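Local coordinates for glutathione S-transferase (Bombyx mori, PDB 3AY8), which probably conjugates glutathione to electrophilic compounds, acting as a homodimeric cytosolic transferase, at residues A[101-104]-A[105-109]; A[116-120]-A[121-125]; A[168-172]-A[173-177]; A[183-186]-A[187-191]. All coordinates share one frame; numbering follows the deposited sequence.

Contact 1: A[101-104]-A[105-109]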
loop_
_atom_site.group_PDB
_atom_site.type_symbol
_atom_site.label_atom_id
_atom_site.label_comp_id
_atom_site.label_asym_id
_atom_site.label_seq_id
_atom_site.Cartn_x
_atom_site.Cartn_y
_atom_site.Cartn_z
ATOM N N TYR A 101 -5.141 -0.572 -1.603
ATOM C CA TYR A 101 -3.898 0.164 -1.839
ATOM C C TYR A 101 -4.001 1.603 -1.368
ATOM O O TYR A 101 -3.038 2.141 -0.851
ATOM C CB TYR A 101 -3.427 0.080 -3.308
ATOM C CG TYR A 101 -2.858 -1.287 -3.627
ATOM C CD1 TYR A 101 -1.630 -1.704 -3.098
ATOM C CD2 TYR A 101 -3.570 -2.180 -4.421
ATOM C CE1 TYR A 101 -1.127 -2.981 -3.378
ATOM C CE2 TYR A 101 -3.078 -3.442 -4.691
ATOM C CZ TYR A 101 -1.866 -3.838 -4.171
ATOM O OH TYR A 101 -1.408 -5.106 -4.464
ATOM N N PHE A 102 -5.182 2.206 -1.504
ATOM C CA PHE A 102 -5.443 3.517 -0.890
ATOM C C PHE A 102 -5.238 3.475 0.633
ATOM O O PHE A 102 -4.606 4.364 1.195
ATOM C CB PHE A 102 -6.844 4.005 -1.282
ATOM C CG PHE A 102 -7.330 5.193 -0.498
ATOM C CD1 PHE A 102 -7.040 6.494 -0.920
ATOM C CD2 PHE A 102 -8.089 5.015 0.655
ATOM C CE1 PHE A 102 -7.498 7.588 -0.191
ATOM C CE2 PHE A 102 -8.564 6.122 1.391
ATOM C CZ PHE A 102 -8.275 7.396 0.964
ATOM N N ASP A 103 -5.755 2.437 1.301
ATOM C CA ASP A 103 -5.527 2.263 2.734
ATOM C C ASP A 103 -4.014 2.196 3.048
ATOM O O ASP A 103 -3.528 2.862 3.963
ATOM C CB ASP A 103 -6.219 0.991 3.260
ATOM C CG ASP A 103 -6.094 0.844 4.764
ATOM O OD1 ASP A 103 -6.574 1.741 5.493
ATOM O OD2 ASP A 103 -5.509 -0.154 5.227
ATOM N N SER A 104 -3.288 1.393 2.271
ATOM C CA SER A 104 -1.886 1.092 2.548
ATOM C C SER A 104 -0.932 2.215 2.164
ATOM O O SER A 104 0.070 2.420 2.846
ATOM C CB SER A 104 -1.466 -0.194 1.820
ATOM O OG SER A 104 -1.313 0.038 0.431
ATOM N N ALA A 105 -1.233 2.922 1.071
ATOM C CA ALA A 105 -0.323 3.943 0.524
ATOM C C ALA A 105 -0.637 5.377 0.947
ATOM O O ALA A 105 0.235 6.249 0.857
ATOM C CB ALA A 105 -0.287 3.860 -1.013
ATOM N N SER A 106 -1.881 5.640 1.356
ATOM C CA SER A 106 -2.293 7.019 1.686
ATOM C C SER A 106 -2.835 7.133 3.105
ATOM O O SER A 106 -2.340 7.925 3.901
ATOM C CB SER A 106 -3.369 7.531 0.703
ATOM O OG SER A 106 -2.853 7.595 -0.604
ATOM N N LEU A 107 -3.846 6.333 3.416
ATOM C CA LEU A 107 -4.561 6.499 4.676
ATOM C C LEU A 107 -3.716 6.132 5.888
ATOM O O LEU A 107 -3.430 6.992 6.728
ATOM C CB LEU A 107 -5.906 5.762 4.666
ATOM C CG LEU A 107 -6.811 5.868 5.912
ATOM C CD1 LEU A 107 -7.133 7.315 6.312
ATOM C CD2 LEU A 107 -8.086 5.103 5.687
ATOM N N TYR A 108 -3.329 4.870 6.005
ATOM C CA TYR A 108 -2.642 4.466 7.223
ATOM C C TYR A 108 -1.252 5.082 7.309
ATOM O O TYR A 108 -0.756 5.344 8.401
ATOM C CB TYR A 108 -2.589 2.942 7.435
ATOM C CG TYR A 108 -2.126 2.649 8.860
ATOM C CD1 TYR A 108 -2.970 2.928 9.941
ATOM C CD2 TYR A 108 -0.826 2.207 9.131
ATOM C CE1 TYR A 108 -2.568 2.716 11.250
ATOM C CE2 TYR A 108 -0.395 1.993 10.464
ATOM C CZ TYR A 108 -1.287 2.254 11.508
ATOM O OH TYR A 108 -0.924 2.059 12.824
ATOM N N VAL A 109 -0.639 5.308 6.150
ATOM C CA VAL A 109 0.644 5.990 6.043
ATOM C C VAL A 109 0.613 7.372 6.729
ATOM O O VAL A 109 1.543 7.740 7.443
ATOM C CB VAL A 109 1.045 6.144 4.539
ATOM C CG1 VAL A 109 2.076 7.264 4.333
ATOM C CG2 VAL A 109 1.565 4.829 4.017
#

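Contact 2: A[116-120]-A[121-125]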
loop_
_atom_site.group_PDB
_atom_site.type_symbol
_atom_site.label_atom_id
_atom_site.label_comp_id
_atom_site.label_asym_id
_atom_site.label_seq_id
_atom_site.Cartn_x
_atom_site.Cartn_y
_atom_site.Cartn_z
ATOM N N PHE A 116 3.223 7.689 15.033
ATOM C CA PHE A 116 4.479 7.008 15.348
ATOM C C PHE A 116 5.504 7.912 16.061
ATOM O O PHE A 116 6.129 7.487 17.038
ATOM C CB PHE A 116 5.090 6.386 14.087
ATOM C CG PHE A 116 6.365 5.628 14.336
ATOM C CD1 PHE A 116 6.338 4.245 14.541
ATOM C CD2 PHE A 116 7.594 6.289 14.358
ATOM C CE1 PHE A 116 7.513 3.533 14.771
ATOM C CE2 PHE A 116 8.779 5.587 14.598
ATOM C CZ PHE A 116 8.737 4.206 14.801
ATOM N N PRO A 117 5.706 9.150 15.571
ATOM C CA PRO A 117 6.683 9.986 16.268
ATOM C C PRO A 117 6.219 10.416 17.656
ATOM O O PRO A 117 7.060 10.680 18.525
ATOM C CB PRO A 117 6.819 11.201 15.347
ATOM C CG PRO A 117 6.425 10.681 13.998
ATOM C CD PRO A 117 5.302 9.758 14.289
ATOM N N ILE A 118 4.899 10.494 17.846
ATOM C CA ILE A 118 4.306 10.852 19.135
ATOM C C ILE A 118 4.460 9.694 20.131
ATOM O O ILE A 118 4.737 9.919 21.311
ATOM C CB ILE A 118 2.806 11.253 18.992
ATOM C CG1 ILE A 118 2.678 12.603 18.289
ATOM C CG2 ILE A 118 2.098 11.280 20.347
ATOM C CD1 ILE A 118 1.244 12.998 17.941
ATOM N N LEU A 119 4.271 8.465 19.651
ATOM C CA LEU A 119 4.385 7.283 20.506
ATOM C C LEU A 119 5.829 6.987 20.896
ATOM O O LEU A 119 6.095 6.631 22.040
ATOM C CB LEU A 119 3.796 6.039 19.821
ATOM C CG LEU A 119 2.287 5.905 19.624
ATOM C CD1 LEU A 119 1.966 4.921 18.496
ATOM C CD2 LEU A 119 1.601 5.480 20.920
ATOM N N PHE A 120 6.747 7.140 19.943
ATOM C CA PHE A 120 8.095 6.586 20.077
ATOM C C PHE A 120 9.244 7.578 19.967
ATOM O O PHE A 120 10.324 7.311 20.487
ATOM C CB PHE A 120 8.322 5.467 19.052
ATOM C CG PHE A 120 7.356 4.323 19.167
ATOM C CD1 PHE A 120 7.282 3.565 20.337
ATOM C CD2 PHE A 120 6.530 3.993 18.100
ATOM C CE1 PHE A 120 6.388 2.499 20.442
ATOM C CE2 PHE A 120 5.637 2.922 18.192
ATOM C CZ PHE A 120 5.563 2.177 19.367
ATOM N N LEU A 121 9.031 8.703 19.293
ATOM C CA LEU A 121 10.155 9.579 18.940
ATOM C C LEU A 121 10.162 10.912 19.676
ATOM O O LEU A 121 10.883 11.830 19.288
ATOM C CB LEU A 121 10.216 9.817 17.427
ATOM C CG LEU A 121 10.254 8.639 16.449
ATOM C CD1 LEU A 121 10.383 9.162 15.021
ATOM C CD2 LEU A 121 11.388 7.666 16.759
ATOM N N GLY A 122 9.361 11.020 20.733
ATOM C CA GLY A 122 9.361 12.221 21.555
ATOM C C GLY A 122 8.538 13.385 21.032
ATOM O O GLY A 122 8.632 14.493 21.565
ATOM N N GLU A 123 7.734 13.155 19.992
ATOM C CA GLU A 123 6.873 14.218 19.455
ATOM C C GLU A 123 5.683 14.434 20.386
ATOM O O GLU A 123 5.112 13.470 20.896
ATOM C CB GLU A 123 6.412 13.901 18.021
ATOM C CG GLU A 123 5.582 15.014 17.365
ATOM C CD GLU A 123 6.302 16.366 17.350
ATOM O OE1 GLU A 123 7.267 16.523 16.571
ATOM O OE2 GLU A 123 5.903 17.269 18.116
ATOM N N THR A 124 5.325 15.698 20.614
ATOM C CA THR A 124 4.286 16.047 21.596
ATOM C C THR A 124 3.089 16.793 20.996
ATOM O O THR A 124 2.156 17.171 21.714
ATOM C CB THR A 124 4.868 16.909 22.741
ATOM O OG1 THR A 124 5.594 18.005 22.172
ATOM C CG2 THR A 124 5.800 16.087 23.630
ATOM N N GLU A 125 3.121 17.030 19.690
ATOM C CA GLU A 125 2.011 17.715 19.027
ATOM C C GLU A 125 1.732 17.155 17.636
ATOM O O GLU A 125 2.566 16.470 17.045
ATOM C CB GLU A 125 2.246 19.240 18.964
ATOM C CG GLU A 125 3.594 19.655 18.379
ATOM C CD GLU A 125 3.650 21.125 17.964
ATOM O OE1 GLU A 125 3.466 22.011 18.831
ATOM O OE2 GLU A 125 3.895 21.396 16.765
HETATM O O HOH W 1 6.263 11.917 22.834
HETATM O O HOH W 2 7.535 9.654 22.229
#

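Contact 3: A[168-172]-A[173-177]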
loop_
_atom_site.group_PDB
_atom_site.type_symbol
_atom_site.label_atom_id
_atom_site.label_comp_id
_atom_site.label_asym_id
_atom_site.label_seq_id
_atom_site.Cartn_x
_atom_site.Cartn_y
_atom_site.Cartn_z
ATOM N N SER A 168 -10.673 3.912 12.609
ATOM C CA SER A 168 -10.931 3.772 14.052
ATOM C C SER A 168 -9.701 4.159 14.883
ATOM O O SER A 168 -9.836 4.700 15.988
ATOM C CB SER A 168 -11.435 2.362 14.390
ATOM O OG SER A 168 -10.468 1.370 14.086
ATOM N N SER A 169 -8.511 3.918 14.335
ATOM C CA SER A 169 -7.252 4.292 14.973
ATOM C C SER A 169 -7.110 5.812 15.178
ATOM O O SER A 169 -6.852 6.268 16.299
ATOM C CB SER A 169 -6.073 3.766 14.152
ATOM O OG SER A 169 -6.216 2.374 13.918
ATOM N N ILE A 170 -7.290 6.597 14.107
ATOM C CA ILE A 170 -7.141 8.042 14.224
ATOM C C ILE A 170 -8.335 8.655 14.981
ATOM O O ILE A 170 -8.157 9.593 15.760
ATOM C CB ILE A 170 -6.882 8.736 12.848
ATOM C CG1 ILE A 170 -6.273 10.141 13.035
ATOM C CG2 ILE A 170 -8.161 8.764 11.977
ATOM C CD1 ILE A 170 -4.863 10.177 13.702
ATOM N N LEU A 171 -9.537 8.113 14.767
ATOM C CA LEU A 171 -10.713 8.588 15.485
ATOM C C LEU A 171 -10.562 8.400 17.004
ATOM O O LEU A 171 -11.049 9.228 17.770
ATOM C CB LEU A 171 -12.012 7.936 14.970
ATOM C CG LEU A 171 -12.491 8.355 13.574
ATOM C CD1 LEU A 171 -13.714 7.543 13.123
ATOM C CD2 LEU A 171 -12.781 9.861 13.498
ATOM N N ALA A 172 -9.879 7.337 17.431
ATOM C CA ALA A 172 -9.647 7.103 18.865
ATOM C C ALA A 172 -8.592 8.050 19.445
ATOM O O ALA A 172 -8.610 8.343 20.644
ATOM C CB ALA A 172 -9.280 5.652 19.138
ATOM N N VAL A 173 -7.670 8.507 18.595
ATOM C CA VAL A 173 -6.743 9.579 18.959
ATOM C C VAL A 173 -7.537 10.880 19.144
ATOM O O VAL A 173 -7.231 11.683 20.019
ATOM C CB VAL A 173 -5.616 9.774 17.899
ATOM C CG1 VAL A 173 -4.722 10.962 18.258
ATOM C CG2 VAL A 173 -4.751 8.517 17.785
ATOM N N GLY A 174 -8.582 11.056 18.341
ATOM C CA GLY A 174 -9.353 12.290 18.340
ATOM C C GLY A 174 -9.075 13.022 17.042
ATOM O O GLY A 174 -8.016 13.641 16.868
ATOM N N TRP A 175 -10.010 12.926 16.112
ATOM C CA TRP A 175 -9.901 13.644 14.857
ATOM C C TRP A 175 -11.269 14.235 14.564
ATOM O O TRP A 175 -12.290 13.583 14.793
ATOM C CB TRP A 175 -9.452 12.726 13.721
ATOM C CG TRP A 175 -8.747 13.474 12.634
ATOM C CD1 TRP A 175 -9.282 13.908 11.458
ATOM C CD2 TRP A 175 -7.374 13.898 12.633
ATOM N NE1 TRP A 175 -8.327 14.571 10.718
ATOM C CE2 TRP A 175 -7.149 14.580 11.417
ATOM C CE3 TRP A 175 -6.314 13.759 13.540
ATOM C CZ2 TRP A 175 -5.896 15.127 11.078
ATOM C CZ3 TRP A 175 -5.072 14.306 13.212
ATOM C CH2 TRP A 175 -4.874 14.979 11.987
ATOM N N ASP A 176 -11.266 15.472 14.084
ATOM C CA ASP A 176 -12.476 16.190 13.686
ATOM C C ASP A 176 -12.777 15.827 12.228
ATOM O O ASP A 176 -12.072 16.254 11.318
ATOM C CB ASP A 176 -12.248 17.714 13.880
ATOM C CG ASP A 176 -13.365 18.589 13.280
ATOM O OD1 ASP A 176 -14.469 18.074 12.990
ATOM O OD2 ASP A 176 -13.111 19.819 13.097
ATOM N N ILE A 177 -13.817 15.021 12.025
ATOM C CA ILE A 177 -14.286 14.646 10.686
ATOM C C ILE A 177 -15.659 15.287 10.348
ATOM O O ILE A 177 -16.373 14.818 9.461
ATOM C CB ILE A 177 -14.328 13.085 10.490
ATOM C CG1 ILE A 177 -15.297 12.420 11.480
ATOM C CG2 ILE A 177 -12.910 12.467 10.586
ATOM C CD1 ILE A 177 -15.703 11.015 11.087
HETATM O O HOH W 3 -12.529 11.440 16.921
#

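Contact 4: A[183-186]-A[187-191]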
loop_
_atom_site.group_PDB
_atom_site.type_symbol
_atom_site.label_atom_id
_atom_site.label_comp_id
_atom_site.label_asym_id
_atom_site.label_seq_id
_atom_site.Cartn_x
_atom_site.Cartn_y
_atom_site.Cartn_z
ATOM N N ILE A 183 -18.073 9.803 5.707
ATOM C CA ILE A 183 -17.287 9.018 6.672
ATOM C C ILE A 183 -18.061 8.850 7.986
ATOM O O ILE A 183 -18.080 7.761 8.568
ATOM C CB ILE A 183 -15.877 9.635 6.968
ATOM C CG1 ILE A 183 -15.067 9.814 5.666
ATOM C CG2 ILE A 183 -15.093 8.740 7.967
ATOM C CD1 ILE A 183 -13.685 10.446 5.850
ATOM N N GLN A 184 -18.687 9.928 8.459
ATOM C CA GLN A 184 -19.508 9.862 9.684
ATOM C C GLN A 184 -20.609 8.811 9.573
ATOM O O GLN A 184 -20.823 8.039 10.500
ATOM C CB GLN A 184 -20.115 11.231 10.024
ATOM C CG GLN A 184 -19.084 12.268 10.443
ATOM C CD GLN A 184 -19.705 13.600 10.787
ATOM O OE1 GLN A 184 -20.388 14.213 9.966
ATOM N NE2 GLN A 184 -19.451 14.069 11.996
ATOM N N ARG A 185 -21.282 8.770 8.425
ATOM C CA ARG A 185 -22.321 7.771 8.162
ATOM C C ARG A 185 -21.727 6.352 8.147
ATOM O O ARG A 185 -22.243 5.423 8.780
ATOM C CB ARG A 185 -22.983 8.055 6.811
ATOM C CG ARG A 185 -24.039 7.010 6.389
ATOM C CD ARG A 185 -24.312 7.039 4.884
ATOM N NE ARG A 185 -23.287 6.322 4.117
ATOM C CZ ARG A 185 -22.587 6.827 3.100
ATOM N NH1 ARG A 185 -22.780 8.082 2.695
ATOM N NH2 ARG A 185 -21.688 6.068 2.475
ATOM N N TRP A 186 -20.641 6.197 7.400
ATOM C CA TRP A 186 -20.034 4.890 7.186
ATOM C C TRP A 186 -19.470 4.304 8.483
ATOM O O TRP A 186 -19.578 3.099 8.711
ATOM C CB TRP A 186 -18.974 5.010 6.084
ATOM C CG TRP A 186 -17.987 3.894 5.972
ATOM C CD1 TRP A 186 -18.145 2.729 5.292
ATOM C CD2 TRP A 186 -16.659 3.864 6.524
ATOM N NE1 TRP A 186 -17.001 1.964 5.387
ATOM C CE2 TRP A 186 -16.074 2.639 6.136
ATOM C CE3 TRP A 186 -15.910 4.758 7.305
ATOM C CZ2 TRP A 186 -14.775 2.273 6.510
ATOM C CZ3 TRP A 186 -14.620 4.403 7.674
ATOM C CH2 TRP A 186 -14.065 3.162 7.281
ATOM N N ILE A 187 -18.896 5.154 9.330
ATOM C CA ILE A 187 -18.260 4.688 10.565
ATOM C C ILE A 187 -19.269 4.120 11.579
ATOM O O ILE A 187 -18.936 3.226 12.356
ATOM C CB ILE A 187 -17.341 5.768 11.198
ATOM C CG1 ILE A 187 -16.368 5.133 12.196
ATOM C CG2 ILE A 187 -18.146 6.884 11.840
ATOM C CD1 ILE A 187 -15.160 4.495 11.537
ATOM N N LYS A 188 -20.503 4.628 11.547
ATOM C CA LYS A 188 -21.618 4.034 12.304
ATOM C C LYS A 188 -22.035 2.698 11.697
ATOM O O LYS A 188 -22.327 1.759 12.421
ATOM C CB LYS A 188 -22.829 4.962 12.321
ATOM C CG LYS A 188 -22.590 6.309 12.946
ATOM C CD LYS A 188 -23.811 7.184 12.704
ATOM C CE LYS A 188 -23.621 8.578 13.291
ATOM N NZ LYS A 188 -24.545 9.529 12.617
ATOM N N ASP A 189 -22.065 2.609 10.369
ATOM C CA ASP A 189 -22.334 1.321 9.718
ATOM C C ASP A 189 -21.255 0.276 10.020
ATOM O O ASP A 189 -21.558 -0.915 10.122
ATOM C CB ASP A 189 -22.503 1.485 8.213
ATOM C CG ASP A 189 -23.875 2.019 7.835
ATOM O OD1 ASP A 189 -24.834 1.830 8.616
ATOM O OD2 ASP A 189 -23.983 2.649 6.766
ATOM N N CYS A 190 -20.000 0.722 10.158
ATOM C CA CYS A 190 -18.897 -0.181 10.512
ATOM C C CYS A 190 -19.094 -0.878 11.872
ATOM O O CYS A 190 -18.590 -1.973 12.073
ATOM C CB CYS A 190 -17.549 0.534 10.457
ATOM S SG CYS A 190 -16.984 0.910 8.767
ATOM N N LEU A 191 -19.830 -0.249 12.792
ATOM C CA LEU A 191 -20.163 -0.885 14.094
ATOM C C LEU A 191 -20.970 -2.169 13.949
ATOM O O LEU A 191 -20.983 -2.989 14.856
ATOM C CB LEU A 191 -20.890 0.084 15.034
ATOM C CG LEU A 191 -20.060 1.279 15.509
ATOM C CD1 LEU A 191 -20.982 2.360 16.103
ATOM C CD2 LEU A 191 -18.998 0.844 16.513
HETATM O O HOH W 4 -22.292 3.980 5.158
#

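Contact 1: A[101-104]-A[105-109]
Tyr101 meets Ala105 through backbone atoms: Ala105 N donates to Tyr101 O at 2.7 Å, an ordinary bond between residues four apart, while the Tyr101 ring leaves the helix and stacks on Tyr101 of the second subunit. At Phe102 the spacing changes. Its carbonyl oxygen accepts from two donors, Ser106 N at 3.0 Å, tilted out of the carbonyl plane, and Leu107 N at 3.1 Å, which lies in that plane and approaches almost straight (169°). With CG opposite the backbone N (chi1 168°), the Phe102 ring leans along the helix, bringing CD1 to 4.1 Å from Ser106 CB and CE2 to 4.2 Å from Leu107 CB. Asp103 continues the wider spacing, its backbone O accepting from Tyr108 N at 2.9 Å. The carboxylate of Asp103 is buried and serves other partners: OD1 skims Leu107 CD2 at 3.7 Å on its way to a hydrogen bond with Ser166 OG, and OD2 forms a salt bridge with Arg69. At the end of the segment Ser104 O lies 3.1 Å from Val109 CG2, a methyl carbon. Ser104 OG is hydrogen-bonded to Ser104 OG of the second subunit. Hydrogen bonds between residues five apart identify a pi-type turn, here set into helix 90-120 where this helix of the all-helical glutathione transferase C-terminal domain faces the dimer partner.

Contact 2: A[116-120]-A[121-125]
Pro117 O, met by the amides of Leu121 and Glu123, marks the C-terminal end of helix 90-120 in the helical domain of the glutathione transferase fold, where Leu121 is the first residue to leave helical angles and Gly122 follows with a positive phi. Two donors grip this oxygen from opposite faces of its carbonyl plane, Leu121 N at 2.9 Å and Glu123 N at 3.0 Å. Glu123 then folds back over the last turn. Its CB lies against the proline ring, 3.8 Å from Pro117 CB. Next comes CG, opposite the backbone N (chi1 -176°), which comes alongside Ile118 and reaches its CG1 at 3.9 Å. A bend at chi2 (56°) turns the carboxylate from the helix toward the following residues, where OE2 receives Thr124 N from above the carboxylate plane and Glu125 N on its anti lone pair. With the carboxylate gone, as in an alanine here, the amides of Thr124 and Glu125 would probably lose this shared acceptor and Ile118 CG1 its neighbour, leaving the loop freer to move. On the other flank, Leu121 CG approaches Phe116 CE2 at 3.9 Å, and Phe120 CD2 sits over one face of the Phe116 ring. Ile118 O is shared by Asn213 ND2 and two waters; one water also donates to Glu123 O, and the other accepts from Gly122 N at 2.7 Å. Beside them, Ile118 CA points its hydrogen at Glu123 O, carbon to oxygen 3.3 Å, with 155° at the hydrogen.

Contact 3: A[168-172]-A[173-177]
Ile170 holds CG1 opposite its backbone N (chi1 -161°), and Trp175 does likewise with CG (chi1 -154°); the first carries CG1 and CD1 toward the chain that leaves helix 158-173, and the second turns the indole back to meet them. The two cross obliquely, Ile170 CG1 lying 3.7 Å and Ile170 CD1 3.9 Å from Trp175 CE3, on the six-membered ring. The neighbouring Leu171 makes a companion contact farther along the loop: its CD2 approaches Ile177 CG2 at 3.9 Å, with the two side chains at about a right angle, and that same Ile177 CG2 lies at the edge of the indole, in its plane. The backbone closes beneath these groups. Gly174 N donates to Ile170 O at 3.0 Å and only weakly to Leu171 O. The backbone angles of Gly174 favour glycine, since they bring the CB position against the preceding carbonyl oxygen. A water joins the last turn to the departing chain, donating to Leu171 O at 2.8 Å and accepting from Trp175 N at 3.0 Å. Outward, Trp175 packs on Leu134 and Leu138 of helix 128-147 and on Ile114 of helix 90-120, while Val173 packs on Phe206. The arrangement is a helix C-terminus ended by a positive-phi glycine, after which hydrophobic side chains fold back on the last turn, here at the connection between helices 158-173 and 181-190 of the glutathione transferase C-terminal domain.

Contact 4: A[183-186]-A[187-191]
Cys190 lays its sulfur over the indole of Trp186, the sulfur-aromatic contact that distinguishes this turn of helix. SG stands 3.6 Å from the centroid of the five-membered ring of Trp186, 25° off the ring normal, and its nearest ring atom is Trp186 CE2 at 3.3 Å, so it sits off-centre, toward the CE2 corner of the ring. The indole is in place because Trp186 CG lies opposite the backbone N (chi1 164°), and a hydrogen bond from NE1 to Asp160 OD1 helps to hold the rotation of the ring. Cutting the indole back to an alanine is likely to leave the Cys190 sulfur without its aromatic platform and Asp160 without the indole N-H, and to open a gap between the helices. Backbone hydrogen bonds make up the second group: Ile187 N to Ile183 O at 2.8 Å, Asp189 N to Arg185 O at 3.2 Å, and Cys190 N to Trp186 O at 2.8 Å, all between residues four apart. Charged groups form the third. Arg185 NE and Asp189 OD2, 4.6 Å apart, are too distant for a salt bridge, but a water joins them, accepting from Arg185 NE in the guanidinium plane and donating to Asp189 OD2. The far end of that guanidinium, NH2, is held by Leu145 O and Lys149 O. Helix 181-190 packs against two others, with Trp186 on Ile163 and Met167 of helix 158-173 and on Leu145 of helix 128-147, and Ile183 lying on Leu138 and Leu141 of the latter.

Read from the N terminus, the four contacts come in series, each between adjoining segments, so none encloses a long loop, nests in another or crosses it. Contacts 1 and 2 share helix 90-120, the first partway along at the dimer face, the second at its end on the surface, their centres about 20 Å apart. The chain then runs through helix 128-147 to contact 3, which ends helix 158-173, and on to contact 4 in helix 181-190. Those last two touch: Ile177 CD1 lies 3.7 Å from Gln184 CG and 3.9 Å from Ile183 CG2. Helix 128-147 borders contacts 1, 3 and 4, joining them within the helical domain.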